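PDB 6SL9: enoyl-CoA hydratase/carnithine racemase from Thermus thermophilus JL-18, which probably catalyses the isomerisation that forms oxepin-CoA in the bacterial breakdown of phenylacetic acid. Local coordinates for residues A[12-17]-A[189-194]; A[17-22]-A[30-35]. All coordinates share one frame; numbering follows the deposited sequence.

How the contacts relate
V14 and V16 of strand 14-19 meet helix 186-197, which comes more than 170 residues later, in contact 1, whereas L19, turned to the other face, and R21 just beyond the strand meet helix 30-45, the next helix in the chain, in contact 2; one strand is thus covered by a different helix on each face. Both contacts are largely buried and neither has a hydrogen bond across it, but their centres lie about 18 Å apart. Contact 1 joins aliphatic side chains, with one valine methyl also against a helix carbonyl, and is the closer fit. Contact 2 is looser, lies at the strand's exit, and borrows the stem of R21, whose charged end pairs with D66.

Contact 1: residues A[12-17]-A[189-194]; sequences DGVLVL and EALSLA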
loop_
_atom_site.group_PDB
_atom_site.type_symbol
_atom_site.label_atom_id
_atom_site.label_comp_id
_atom_site.label_asym_id
_atom_site.label_seq_id
_atom_site.Cartn_x
_atom_site.Cartn_y
_atom_site.Cartn_z
ATOM N N ASP A 12 -3.308 34.013 12.124
ATOM C CA ASP A 12 -2.160 33.551 12.957
ATOM C C ASP A 12 -1.035 33.064 12.052
ATOM O O ASP A 12 -0.471 33.813 11.210
ATOM C CB ASP A 12 -2.527 32.325 13.816
ATOM C CG ASP A 12 -3.554 32.525 14.925
ATOM O OD1 ASP A 12 -4.237 33.595 14.963
ATOM O OD2 ASP A 12 -3.680 31.600 15.772
ATOM N N GLY A 13 -0.670 31.825 12.295
ATOM C CA GLY A 13 0.416 31.132 11.578
ATOM C C GLY A 13 -0.052 30.342 10.362
ATOM O O GLY A 13 0.732 29.558 9.831
ATOM N N VAL A 14 -1.304 30.530 9.937
ATOM C CA VAL A 14 -1.903 29.748 8.838
ATOM C C VAL A 14 -2.124 30.649 7.622
ATOM O O VAL A 14 -2.819 31.676 7.734
ATOM C CB VAL A 14 -3.211 29.069 9.283
ATOM C CG1 VAL A 14 -3.803 28.262 8.124
ATOM C CG2 VAL A 14 -2.983 28.194 10.492
ATOM N N LEU A 15 -1.657 30.206 6.473
ATOM C CA LEU A 15 -2.053 30.821 5.199
ATOM C C LEU A 15 -3.244 30.009 4.664
ATOM O O LEU A 15 -3.064 28.861 4.328
ATOM C CB LEU A 15 -0.882 30.877 4.226
ATOM C CG LEU A 15 -1.209 31.448 2.860
ATOM C CD1 LEU A 15 -1.620 32.899 2.929
ATOM C CD2 LEU A 15 -0.030 31.317 1.923
ATOM N N VAL A 16 -4.375 30.686 4.514
ATOM C CA VAL A 16 -5.606 30.094 3.980
ATOM C C VAL A 16 -5.707 30.454 2.504
ATOM O O VAL A 16 -5.752 31.664 2.160
ATOM C CB VAL A 16 -6.821 30.563 4.769
ATOM C CG1 VAL A 16 -8.049 29.838 4.217
ATOM C CG2 VAL A 16 -6.720 30.317 6.252
ATOM N N LEU A 17 -5.730 29.427 1.698
ATOM C CA LEU A 17 -5.861 29.532 0.227
ATOM C C LEU A 17 -7.227 29.022 -0.200
ATOM O O LEU A 17 -7.589 27.913 0.171
ATOM C CB LEU A 17 -4.764 28.727 -0.464
ATOM C CG LEU A 17 -3.334 29.138 -0.097
ATOM C CD1 LEU A 17 -2.307 28.316 -0.859
ATOM C CD2 LEU A 17 -3.087 30.647 -0.294
ATOM N N GLU A 189 -13.306 23.791 11.936
ATOM C CA GLU A 189 -12.538 22.595 12.353
ATOM C C GLU A 189 -11.210 22.564 11.575
ATOM O O GLU A 189 -10.173 22.213 12.171
ATOM C CB GLU A 189 -13.392 21.318 12.163
ATOM C CG GLU A 189 -14.587 21.250 13.079
ATOM C CD GLU A 189 -14.885 19.990 13.825
ATOM O OE1 GLU A 189 -16.054 19.888 14.281
ATOM O OE2 GLU A 189 -13.949 19.202 14.101
ATOM N N ALA A 190 -11.234 22.842 10.290
ATOM C CA ALA A 190 -10.002 22.735 9.477
ATOM C C ALA A 190 -9.032 23.812 9.961
ATOM O O ALA A 190 -7.832 23.574 10.043
ATOM C CB ALA A 190 -10.330 22.891 8.002
ATOM N N LEU A 191 -9.531 25.014 10.247
ATOM C CA LEU A 191 -8.656 26.105 10.733
ATOM C C LEU A 191 -8.083 25.756 12.111
ATOM O O LEU A 191 -6.929 26.047 12.368
ATOM C CB LEU A 191 -9.369 27.443 10.728
ATOM C CG LEU A 191 -8.471 28.609 11.043
ATOM C CD1 LEU A 191 -7.326 28.783 10.056
ATOM C CD2 LEU A 191 -9.301 29.872 11.074
ATOM N N SER A 192 -8.878 25.192 12.998
ATOM C CA SER A 192 -8.388 24.792 14.340
ATOM C C SER A 192 -7.234 23.811 14.153
ATOM O O SER A 192 -6.201 23.933 14.846
ATOM C CB SER A 192 -9.532 24.170 15.135
ATOM O OG SER A 192 -9.051 23.749 16.376
ATOM N N LEU A 193 -7.406 22.805 13.289
ATOM C CA LEU A 193 -6.330 21.808 13.095
ATOM C C LEU A 193 -5.098 22.499 12.479
ATOM O O LEU A 193 -3.976 22.272 12.913
ATOM C CB LEU A 193 -6.852 20.701 12.176
ATOM C CG LEU A 193 -5.822 19.652 11.739
ATOM C CD1 LEU A 193 -5.252 18.961 12.939
ATOM C CD2 LEU A 193 -6.417 18.646 10.783
ATOM N N ALA A 194 -5.274 23.336 11.473
ATOM C CA ALA A 194 -4.154 24.065 10.860
ATOM C C ALA A 194 -3.438 24.922 11.895
ATOM O O ALA A 194 -2.216 24.986 11.882
ATOM C CB ALA A 194 -4.639 24.855 9.675
#
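V14 sets both its methyl groups against A194, CG1 and CG2 each standing 3.8 Å from the CB of A194, so that the single methyl of the helix residue sits before the fork of the valine. With CG1 anti to the backbone N (chi1 -180°), the second branch falls beside that N, where V14 CG2 comes 3.6 Å from the backbone O of A194. L191, one helical turn earlier, reaches the strand with one branch: its CD1 lies 4.1 Å from V14 CG1 and equally 4.1 Å from V16 CG2, bridging two residues that share a face of the strand. The leucine runs across V16 at about a right angle but meets V14 more slantwise. An alanine in place of V14 would probably leave the CB of A194 without its two methyl partners and open a gap between strand and helix, with L191 CD1 resting mainly on V16. Beneath the helix, A190 and V14 both touch L53 of the adjacent strand 51-56, and A194 reaches V99. The axes of strand 14-17 and helix 189-194 run roughly antiparallel, at 146°, with a closest approach of 9.7 Å, a helix laid on a parallel-rich sheet as in the core of the crotonase fold.

Contact 2: residues A[17-22]-A[30-35]; sequences LTLNRP and GELLDA
L32 projects from the first turn of helix 30-45 and divides its two methyl groups between two partners: CD1 goes to the stem of R21, CD2 to the tip of L19. The arginine shows how one long side chain can serve an apolar surface and a charge in turn. Its first bond points toward the helix, but R21 CB stays 5.1 Å from L32 CD1, too far for close packing. The next carbon makes the contact. With CG anti to the carbonyl carbon (chi1 -70°), R21 CG arrives 4.4 Å from L32 CD1, and because the chain continues extended, R21 CD follows at 4.5 Å from the same L32 CD1. The leucine methyl therefore lies alongside the CG-CD bond. At the third torsion (76°) the chain bends, and R21 NE is already 5.9 Å from L32 CD1. The guanidinium group is thus carried past the leucine, and its NH1 forms a salt bridge with D66, with a weak hydrogen bond to the backbone O of A27 besides. M5 and T29 also touch the arginine.

The other branch of L32 meets the strand itself, where L32 CD2 and L19 CD2 face each other methyl to methyl at 4.4 Å. These are loose van der Waals contacts, and L19 gains further apolar neighbours in I6 and L54 on the strands flanking its own. The arrangement is the first half of a beta-alpha-beta unit, strand 14-19, helix 30-45 and strand 51-56, in which the helix folds back over the sheet soon after the strand ends. In relatives of the crotonase superfamily the loop that joins this strand to this helix contributes to coenzyme A binding, and it may do so here.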
loop_
_atom_site.group_PDB
_atom_site.type_symbol
_atom_site.label_atom_id
_atom_site.label_comp_id
_atom_site.label_asym_id
_atom_site.label_seq_id
_atom_site.Cartn_x
_atom_site.Cartn_y
_atom_site.Cartn_z
ATOM N N LEU A 17 -5.730 29.427 1.698
ATOM C CA LEU A 17 -5.861 29.532 0.227
ATOM C C LEU A 17 -7.227 29.022 -0.200
ATOM O O LEU A 17 -7.589 27.913 0.171
ATOM C CB LEU A 17 -4.764 28.727 -0.464
ATOM C CG LEU A 17 -3.334 29.138 -0.097
ATOM C CD1 LEU A 17 -2.307 28.316 -0.859
ATOM C CD2 LEU A 17 -3.087 30.647 -0.294
ATOM N N THR A 18 -7.935 29.799 -1.000
ATOM C CA THR A 18 -9.277 29.436 -1.444
ATOM C C THR A 18 -9.322 29.489 -2.957
ATOM O O THR A 18 -9.135 30.573 -3.544
ATOM C CB THR A 18 -10.343 30.308 -0.784
ATOM O OG1 THR A 18 -10.181 30.335 0.623
ATOM C CG2 THR A 18 -11.732 29.831 -1.158
ATOM N N LEU A 19 -9.598 28.339 -3.559
ATOM C CA LEU A 19 -9.879 28.286 -5.007
ATOM C C LEU A 19 -11.126 29.140 -5.278
ATOM O O LEU A 19 -12.192 28.914 -4.643
ATOM C CB LEU A 19 -10.107 26.844 -5.499
ATOM C CG LEU A 19 -9.019 25.844 -5.110
ATOM C CD1 LEU A 19 -9.433 24.487 -5.574
ATOM C CD2 LEU A 19 -7.670 26.226 -5.631
ATOM N N ASN A 20 -11.034 30.077 -6.229
ATOM C CA ASN A 20 -12.088 31.117 -6.322
ATOM C C ASN A 20 -12.496 31.338 -7.778
ATOM O O ASN A 20 -12.323 32.430 -8.331
ATOM C CB ASN A 20 -11.598 32.406 -5.683
ATOM C CG ASN A 20 -12.703 33.426 -5.608
ATOM O OD1 ASN A 20 -13.851 33.042 -5.371
ATOM N ND2 ASN A 20 -12.355 34.707 -5.744
ATOM N N ARG A 21 -13.130 30.325 -8.348
ATOM C CA ARG A 21 -13.893 30.447 -9.597
ATOM C C ARG A 21 -15.229 29.764 -9.400
ATOM O O ARG A 21 -15.571 28.783 -10.090
ATOM C CB ARG A 21 -13.185 29.764 -10.740
ATOM C CG ARG A 21 -11.908 30.294 -11.334
ATOM C CD ARG A 21 -11.792 29.471 -12.644
ATOM N NE ARG A 21 -12.676 29.857 -13.756
ATOM C CZ ARG A 21 -12.738 29.254 -14.941
ATOM N NH1 ARG A 21 -12.023 28.182 -15.200
ATOM N NH2 ARG A 21 -13.527 29.686 -15.886
ATOM N N PRO A 22 -16.028 30.236 -8.431
ATOM C CA PRO A 22 -17.167 29.417 -8.012
ATOM C C PRO A 22 -18.242 29.200 -9.073
ATOM O O PRO A 22 -18.910 28.157 -9.066
ATOM C CB PRO A 22 -17.699 30.159 -6.782
ATOM C CG PRO A 22 -17.193 31.592 -6.966
ATOM C CD PRO A 22 -15.802 31.385 -7.563
ATOM N N GLY A 30 -4.541 26.763 -16.468
ATOM C CA GLY A 30 -3.115 27.100 -16.290
ATOM C C GLY A 30 -2.975 28.377 -15.508
ATOM O O GLY A 30 -2.075 28.497 -14.695
ATOM N N GLU A 31 -3.822 29.367 -15.775
ATOM C CA GLU A 31 -3.761 30.623 -15.011
ATOM C C GLU A 31 -3.959 30.366 -13.505
ATOM O O GLU A 31 -3.225 30.907 -12.665
ATOM C CB GLU A 31 -4.797 31.573 -15.555
ATOM C CG GLU A 31 -4.821 32.872 -14.783
ATOM C CD GLU A 31 -5.906 33.882 -15.159
ATOM O OE1 GLU A 31 -6.779 33.546 -16.035
ATOM O OE2 GLU A 31 -5.855 34.984 -14.589
ATOM N N LEU A 32 -4.970 29.600 -13.176
ATOM C CA LEU A 32 -5.231 29.230 -11.777
ATOM C C LEU A 32 -4.040 28.507 -11.174
ATOM O O LEU A 32 -3.635 28.809 -10.043
ATOM C CB LEU A 32 -6.562 28.498 -11.617
ATOM C CG LEU A 32 -6.928 28.096 -10.196
ATOM C CD1 LEU A 32 -8.452 27.958 -10.097
ATOM C CD2 LEU A 32 -6.305 26.786 -9.787
ATOM N N LEU A 33 -3.476 27.582 -11.914
ATOM C CA LEU A 33 -2.326 26.797 -11.412
ATOM C C LEU A 33 -1.119 27.682 -11.210
ATOM O O LEU A 33 -0.410 27.510 -10.181
ATOM C CB LEU A 33 -2.062 25.654 -12.370
ATOM C CG LEU A 33 -3.127 24.563 -12.373
ATOM C CD1 LEU A 33 -2.889 23.550 -13.485
ATOM C CD2 LEU A 33 -3.176 23.849 -11.030
ATOM N N ASP A 34 -0.873 28.663 -12.118
ATOM C CA ASP A 34 0.240 29.591 -11.862
ATOM C C ASP A 34 -0.014 30.352 -10.544
ATOM O O ASP A 34 0.925 30.586 -9.800
ATOM C CB ASP A 34 0.400 30.544 -13.024
ATOM C CG ASP A 34 1.039 29.909 -14.259
ATOM O OD1 ASP A 34 1.634 28.837 -14.155
ATOM O OD2 ASP A 34 1.034 30.601 -15.303
ATOM N N ALA A 35 -1.253 30.789 -10.302
ATOM C CA ALA A 35 -1.588 31.549 -9.089
ATOM C C ALA A 35 -1.456 30.638 -7.863
ATOM O O ALA A 35 -1.003 31.095 -6.802
ATOM C CB ALA A 35 -2.937 32.191 -9.227
#